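PDB 3EUA: fructosamine deglycase FrlB from Bacillus subtilis, which catalyses the conversion of a range of fructosamine 6-phosphates to glucose 6-phosphate and a free amino acid. Local coordinates for residues I25-F30 / P69-E74. Residues are numbered along the deposited sequence; the frame is centred on the assembly and turned at random.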
ATOM      1  N   ILE A  25      21.779   7.024 -11.931  1.00 25.26           N
ATOM      2  CA  ILE A  25      20.539   7.028 -11.165  1.00 24.08           C
ATOM      3  C   ILE A  25      20.468   5.692 -10.458  1.00 23.95           C
ATOM      4  O   ILE A  25      20.579   4.651 -11.105  1.00 24.47           O
ATOM      5  CB  ILE A  25      19.273   7.114 -12.053  1.00 24.32           C
ATOM      6  CG1 ILE A  25      19.223   8.394 -12.901  1.00 24.17           C
ATOM      7  CG2 ILE A  25      18.050   7.047 -11.192  1.00 22.19           C
ATOM      8  CD1 ILE A  25      19.324   9.708 -12.099  1.00 24.38           C
ATOM      9  N   ASP A  26      20.274   5.693  -9.144  1.00 22.90           N
ATOM     10  CA  ASP A  26      20.166   4.435  -8.420  1.00 22.48           C
ATOM     11  C   ASP A  26      18.818   4.250  -7.725  1.00 21.33           C
ATOM     12  O   ASP A  26      18.607   3.224  -7.074  1.00 20.95           O
ATOM     13  CB  ASP A  26      21.312   4.277  -7.405  1.00 23.10           C
ATOM     14  CG  ASP A  26      21.288   5.296  -6.260  1.00 25.01           C
ATOM     15  OD1 ASP A  26      20.297   5.992  -6.016  1.00 27.54           O
ATOM     16  OD2 ASP A  26      22.322   5.385  -5.563  1.00 29.46           O
ATOM     17  N   HIS A  27      17.917   5.226  -7.853  1.00 20.52           N
ATOM     18  CA  HIS A  27      16.637   5.175  -7.145  1.00 20.19           C
ATOM     19  C   HIS A  27      15.580   5.923  -7.936  1.00 19.76           C
ATOM     20  O   HIS A  27      15.825   7.035  -8.370  1.00 18.43           O
ATOM     21  CB  HIS A  27      16.793   5.878  -5.760  1.00 20.35           C
ATOM     22  CG  HIS A  27      15.879   5.385  -4.665  1.00 21.68           C
ATOM     23  ND1 HIS A  27      16.353   5.021  -3.417  1.00 21.41           N
ATOM     24  CD2 HIS A  27      14.536   5.204  -4.619  1.00 21.79           C
ATOM     25  CE1 HIS A  27      15.338   4.651  -2.654  1.00 24.45           C
ATOM     26  NE2 HIS A  27      14.225   4.747  -3.359  1.00 22.96           N
ATOM     27  N   VAL A  28      14.403   5.306  -8.117  1.00 19.70           N
ATOM     28  CA  VAL A  28      13.269   5.967  -8.740  1.00 19.06           C
ATOM     29  C   VAL A  28      12.173   6.157  -7.660  1.00 19.12           C
ATOM     30  O   VAL A  28      11.928   5.247  -6.867  1.00 19.22           O
ATOM     31  CB  VAL A  28      12.685   5.171  -9.925  1.00 19.78           C
ATOM     32  CG1 VAL A  28      11.512   5.935 -10.498  1.00 18.53           C
ATOM     33  CG2 VAL A  28      13.720   4.998 -11.019  1.00 22.95           C
ATOM     34  N   PHE A  29      11.577   7.352  -7.579  1.00 18.91           N
ATOM     35  CA  PHE A  29      10.472   7.638  -6.662  1.00 18.33           C
ATOM     36  C   PHE A  29       9.251   8.005  -7.483  1.00 18.13           C
ATOM     37  O   PHE A  29       9.343   8.874  -8.301  1.00 18.66           O
ATOM     38  CB  PHE A  29      10.806   8.796  -5.694  1.00 18.34           C
ATOM     39  CG  PHE A  29      11.890   8.471  -4.698  1.00 17.38           C
ATOM     40  CD1 PHE A  29      11.592   7.875  -3.486  1.00 18.13           C
ATOM     41  CD2 PHE A  29      13.214   8.741  -4.973  1.00 18.97           C
ATOM     42  CE1 PHE A  29      12.600   7.533  -2.568  1.00 16.73           C
ATOM     43  CE2 PHE A  29      14.211   8.424  -4.046  1.00 18.75           C
ATOM     44  CZ  PHE A  29      13.898   7.843  -2.840  1.00 18.78           C
ATOM     45  N   PHE A  30       8.141   7.283  -7.300  1.00 18.38           N
ATOM     46  CA  PHE A  30       6.859   7.554  -7.945  1.00 17.84           C
ATOM     47  C   PHE A  30       6.026   8.378  -6.957  1.00 18.22           C
ATOM     48  O   PHE A  30       5.575   7.863  -5.944  1.00 18.23           O
ATOM     49  CB  PHE A  30       6.166   6.253  -8.262  1.00 19.06           C
ATOM     50  CG  PHE A  30       6.902   5.430  -9.258  1.00 18.08           C
ATOM     51  CD1 PHE A  30       6.876   5.788 -10.622  1.00 19.60           C
ATOM     52  CD2 PHE A  30       7.610   4.299  -8.860  1.00 19.18           C
ATOM     53  CE1 PHE A  30       7.539   5.001 -11.564  1.00 19.68           C
ATOM     54  CE2 PHE A  30       8.289   3.538  -9.768  1.00 18.75           C
ATOM     55  CZ  PHE A  30       8.241   3.888 -11.135  1.00 19.72           C
ATOM     56  N   PRO A  69      12.733  10.330   2.522  1.00 21.17           N
ATOM     57  CA  PRO A  69      13.634   9.186   2.404  1.00 21.34           C
ATOM     58  C   PRO A  69      15.079   9.613   2.387  1.00 21.72           C
ATOM     59  O   PRO A  69      15.442  10.480   1.601  1.00 21.19           O
ATOM     60  CB  PRO A  69      13.243   8.570   1.072  1.00 21.26           C
ATOM     61  CG  PRO A  69      11.829   8.976   0.873  1.00 22.51           C
ATOM     62  CD  PRO A  69      11.720  10.338   1.448  1.00 21.72           C
ATOM     63  N   VAL A  70      15.882   9.002   3.258  1.00 22.01           N
ATOM     64  CA  VAL A  70      17.304   9.360   3.355  1.00 22.42           C
ATOM     65  C   VAL A  70      18.083   9.086   2.055  1.00 22.65           C
ATOM     66  O   VAL A  70      19.081   9.746   1.787  1.00 23.00           O
ATOM     67  CB  VAL A  70      18.010   8.714   4.597  1.00 22.01           C
ATOM     68  CG1 VAL A  70      18.058   7.235   4.503  1.00 23.42           C
ATOM     69  CG2 VAL A  70      19.418   9.226   4.723  1.00 22.78           C
ATOM     70  N   GLN A  71      17.593   8.169   1.224  1.00 23.05           N
ATOM     71  CA  GLN A  71      18.255   7.856  -0.035  1.00 24.21           C
ATOM     72  C   GLN A  71      17.871   8.819  -1.163  1.00 23.80           C
ATOM     73  O   GLN A  71      18.357   8.660  -2.264  1.00 25.48           O
ATOM     74  CB  GLN A  71      17.971   6.401  -0.416  1.00 24.32           C
ATOM     75  CG  GLN A  71      18.685   5.419   0.507  1.00 25.60           C
ATOM     76  CD  GLN A  71      18.318   3.978   0.239  1.00 26.35           C
ATOM     77  OE1 GLN A  71      17.986   3.614  -0.874  1.00 31.48           O
ATOM     78  NE2 GLN A  71      18.373   3.152   1.266  1.00 29.10           N
ATOM     79  N   LEU A  72      16.996   9.795  -0.901  1.00 23.14           N
ATOM     80  CA  LEU A  72      16.632  10.796  -1.902  1.00 22.34           C
ATOM     81  C   LEU A  72      17.793  11.758  -2.082  1.00 22.41           C
ATOM     82  O   LEU A  72      18.242  12.379  -1.120  1.00 21.87           O
ATOM     83  CB  LEU A  72      15.406  11.610  -1.474  1.00 23.03           C
ATOM     84  CG  LEU A  72      14.938  12.765  -2.386  1.00 22.43           C
ATOM     85  CD1 LEU A  72      14.600  12.267  -3.743  1.00 21.12           C
ATOM     86  CD2 LEU A  72      13.743  13.496  -1.754  1.00 22.21           C
ATOM     87  N   GLY A  73      18.248  11.925  -3.321  1.00 22.28           N
ATOM     88  CA  GLY A  73      19.345  12.830  -3.580  1.00 22.31           C
ATOM     89  C   GLY A  73      19.738  12.939  -5.033  1.00 22.42           C
ATOM     90  O   GLY A  73      18.944  12.701  -5.923  1.00 21.25           O
ATOM     91  N   GLU A  74      21.009  13.254  -5.261  1.00 22.73           N
ATOM     92  CA  GLU A  74      21.541  13.464  -6.610  1.00 24.01           C
ATOM     93  C   GLU A  74      21.488  12.274  -7.551  1.00 22.63           C
ATOM     94  O   GLU A  74      21.564  12.457  -8.766  1.00 22.47           O
ATOM     95  CB  GLU A  74      22.975  13.969  -6.540  1.00 23.92           C
ATOM     96  CG  GLU A  74      23.069  15.390  -5.977  1.00 27.18           C
ATOM     97  CD  GLU A  74      24.501  15.848  -5.781  1.00 29.04           C
ATOM     98  OE1 GLU A  74      25.377  14.960  -5.596  1.00 35.51           O
ATOM     99  OE2 GLU A  74      24.756  17.092  -5.802  1.00 35.61           O
TER
HETATM  100  O   HOH W   1      19.092   4.909  -3.530  1.00 37.44           O
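A single water joins His-27 to Gln-71 and Asp-26: it lies in the plane of the imidazole, 2.7 Å from His-27 ND1, and donates to Gln-71 OE1 at 3.2 Å and to Asp-26 OD1 at 3.0 Å. Gln-71 OE1 also stands at the ring edge of His-27, and the amide plane is turned 68° from the imidazole as the two side chains cross. CG of His-27 lies roughly anti to the backbone N (chi1 -152°), and the edge of the ring carrying ND1 and CE1 faces Gln-71. His-27 NE2 is hydrogen-bonded to Asp-57 OD2 of strand 55-60. Water and carboxylate thus probably fix the rotation of the imidazole. Gln-71 NE2 reaches across the subunit boundary and is hydrogen-bonded to the carbonyl oxygens of Ile-54 and Ser-51 of the second subunit.

Beside this polar group, the ring of Phe-29 packs by its outer atoms. CE1 lies 3.8 Å from Pro-69 CG, and CE2 approaches Leu-72 CD1 at 3.9 Å, both contacts oblique to the ring. The rings of His-27 and Phe-29 overlap near their rims, Phe-29 CZ lying 3.1 Å above the imidazole plane. The type I beta turn from Pro-69 to Leu-72, closed by the hydrogen bond from Leu-72 N to Pro-69 O at 3.0 Å, is consistent with both side chains meeting the same ring. Tyr-59 and Val-78, on the two neighbouring strands, also touch Phe-29.

Strand 55-60, helix 61-67 and strand 76-82 form a beta-alpha-beta crossover whose two strands flank strand 27-32 in the parallel sheet. The loop 69-74 returns from the helix to the sheet, as in the alpha/beta SIS domain, with Val-70 and Gln-71 carrying it into the interface with the second subunit.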